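Local coordinates for ethylbenzene dehydrogenase alpha-subunit (Aromatoleum aromaticum, PDB 2IVF), which is the alpha-subunit of a molybdopterin oxidoreductase-family enzyme and holds a molybdenum atom, MGD, MD1 and an iron/sulfur cluster, at residues T525-N530 / R779-N784. Residues are numbered along the deposited sequence; the frame is centred on the assembly and turned at random.
Sequences TDEMGN and RYAHAN
Tyr780 lays its ring against the first turn of helix 526-540, where Asp526 and Asn530 lean in obliquely from the helix side. The Asp526 carboxylate comes to the CD1/CE1 side, CG 3.6 Å from Tyr780 CD1, its plane turned 48° from the ring. Asn530 brings its amide to the CD2/CE2 side, CG 3.5 Å from Tyr780 CD2, with the planes 39° apart. Backbone C of Asp526 lies over this face; on the opposite face CD of Arg779, from the same segment as Tyr780, sits 3.7 Å above the plane, offset toward the rim. Glu527 runs the opposite way past Tyr780: with CG anti to its backbone N (chi1 178°), its extended chain slides by Tyr780 CB and carries OE1 to 3.5 Å from Ala781 CA. No direct hydrogen bond crosses; one water donates to both Glu527 OE2 and Tyr780 O. Lys234 NZ forms a salt bridge with Glu527 OE1 and a hydrogen bond with Ala781 O, a second link, and Lys803 a salt bridge with Asp526 OD1. Thr525 and Met528 form a capping box through two weak bonds, Met528 N to Thr525 OG1 and Thr525 N to Met528 SD. This capped N-terminus, in the molybdopterin oxidoreductase family region, meets short helix 777-781, some 250 residues later, through Tyr780.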
loop_
_atom_site.group_PDB
_atom_site.type_symbol
_atom_site.label_atom_id
_atom_site.label_comp_id
_atom_site.label_asym_id
_atom_site.label_seq_id
_atom_site.Cartn_x
_atom_site.Cartn_y
_atom_site.Cartn_z
ATOM N N THR A 525 -33.527 -24.968 2.114
ATOM C CA THR A 525 -32.176 -25.541 2.039
ATOM C C THR A 525 -31.379 -25.285 3.309
ATOM O O THR A 525 -31.725 -24.441 4.150
ATOM C CB THR A 525 -31.390 -24.927 0.895
ATOM O OG1 THR A 525 -31.327 -23.512 1.096
ATOM C CG2 THR A 525 -32.050 -25.217 -0.449
ATOM N N ASP A 526 -30.272 -26.006 3.430
ATOM C CA ASP A 526 -29.328 -25.768 4.518
ATOM C C ASP A 526 -28.952 -24.295 4.608
ATOM O O ASP A 526 -28.873 -23.714 5.706
ATOM C CB ASP A 526 -28.084 -26.661 4.364
ATOM C CG ASP A 526 -27.530 -26.693 2.928
ATOM O OD1 ASP A 526 -27.758 -25.775 2.110
ATOM O OD2 ASP A 526 -26.851 -27.685 2.616
ATOM N N GLU A 527 -28.749 -23.692 3.440
ATOM C CA GLU A 527 -28.324 -22.301 3.351
ATOM C C GLU A 527 -29.334 -21.407 4.054
ATOM O O GLU A 527 -28.977 -20.481 4.776
ATOM C CB GLU A 527 -28.187 -21.896 1.885
ATOM C CG GLU A 527 -27.794 -20.454 1.703
ATOM C CD GLU A 527 -27.453 -20.072 0.288
ATOM O OE1 GLU A 527 -26.843 -18.980 0.148
ATOM O OE2 GLU A 527 -27.787 -20.832 -0.657
ATOM N N MET A 528 -30.605 -21.745 3.895
ATOM C CA MET A 528 -31.699 -20.983 4.503
ATOM C C MET A 528 -31.788 -21.213 6.017
ATOM O O MET A 528 -32.024 -20.273 6.802
ATOM C CB MET A 528 -33.002 -21.381 3.834
ATOM C CG MET A 528 -33.044 -20.977 2.372
ATOM S SD MET A 528 -34.485 -21.619 1.544
ATOM C CE MET A 528 -33.988 -21.428 -0.150
ATOM N N GLY A 529 -31.571 -22.448 6.428
ATOM C CA GLY A 529 -31.521 -22.781 7.847
ATOM C C GLY A 529 -30.410 -22.003 8.518
ATOM O O GLY A 529 -30.585 -21.464 9.615
ATOM N N ASN A 530 -29.264 -21.944 7.859
ATOM C CA ASN A 530 -28.101 -21.203 8.387
ATOM C C ASN A 530 -28.358 -19.691 8.542
ATOM O O ASN A 530 -27.991 -19.091 9.561
ATOM C CB ASN A 530 -26.879 -21.489 7.529
ATOM C CG ASN A 530 -25.703 -20.610 7.881
ATOM O OD1 ASN A 530 -25.476 -19.553 7.268
ATOM N ND2 ASN A 530 -24.959 -21.027 8.903
ATOM N N ARG A 779 -19.971 -21.094 4.122
ATOM C CA ARG A 779 -20.037 -22.469 3.738
ATOM C C ARG A 779 -21.193 -22.686 2.770
ATOM O O ARG A 779 -21.060 -23.471 1.834
ATOM C CB ARG A 779 -20.213 -23.372 4.947
ATOM C CG ARG A 779 -20.350 -24.798 4.561
ATOM C CD ARG A 779 -20.759 -25.669 5.685
ATOM N NE ARG A 779 -20.650 -27.096 5.338
ATOM C CZ ARG A 779 -19.496 -27.760 5.155
ATOM N NH1 ARG A 779 -18.295 -27.148 5.255
ATOM N NH2 ARG A 779 -19.535 -29.067 4.862
ATOM N N TYR A 780 -22.309 -21.972 2.989
ATOM C CA TYR A 780 -23.502 -22.157 2.186
ATOM C C TYR A 780 -23.605 -21.082 1.129
ATOM O O TYR A 780 -23.941 -21.410 0.002
ATOM C CB TYR A 780 -24.757 -22.152 3.053
ATOM C CG TYR A 780 -24.645 -23.120 4.178
ATOM C CD1 TYR A 780 -24.854 -24.470 3.969
ATOM C CD2 TYR A 780 -24.265 -22.696 5.446
ATOM C CE1 TYR A 780 -24.725 -25.371 5.004
ATOM C CE2 TYR A 780 -24.123 -23.600 6.496
ATOM C CZ TYR A 780 -24.352 -24.930 6.264
ATOM O OH TYR A 780 -24.176 -25.835 7.306
ATOM N N ALA A 781 -23.245 -19.837 1.467
ATOM C CA ALA A 781 -23.394 -18.721 0.549
ATOM C C ALA A 781 -22.530 -18.964 -0.697
ATOM O O ALA A 781 -22.947 -18.715 -1.828
ATOM C CB ALA A 781 -22.998 -17.384 1.204
ATOM N N HIS A 782 -21.288 -19.380 -0.439
ATOM C CA HIS A 782 -20.289 -19.533 -1.469
ATOM C C HIS A 782 -20.781 -20.525 -2.538
ATOM O O HIS A 782 -20.392 -20.445 -3.731
ATOM C CB HIS A 782 -18.963 -19.945 -0.818
ATOM C CG HIS A 782 -17.900 -20.294 -1.798
ATOM N ND1 HIS A 782 -17.277 -19.358 -2.601
ATOM C CD2 HIS A 782 -17.393 -21.499 -2.145
ATOM C CE1 HIS A 782 -16.408 -19.983 -3.377
ATOM N NE2 HIS A 782 -16.484 -21.286 -3.145
ATOM N N ALA A 783 -21.590 -21.476 -2.079
ATOM C CA ALA A 783 -22.319 -22.421 -2.878
ATOM C C ALA A 783 -21.405 -23.228 -3.818
ATOM O O ALA A 783 -21.666 -23.372 -5.020
ATOM C CB ALA A 783 -23.478 -21.721 -3.612
ATOM N N ASN A 784 -20.299 -23.689 -3.234
ATOM C CA ASN A 784 -19.334 -24.603 -3.865
ATOM C C ASN A 784 -18.458 -25.176 -2.746
ATOM O O ASN A 784 -18.358 -24.564 -1.657
ATOM C CB ASN A 784 -18.463 -23.885 -4.883
ATOM C CG ASN A 784 -17.850 -24.829 -5.886
ATOM O OD1 ASN A 784 -18.107 -26.037 -5.872
ATOM N ND2 ASN A 784 -17.058 -24.296 -6.767
HETATM O O HOH W 1 -25.922 -22.989 -0.770
#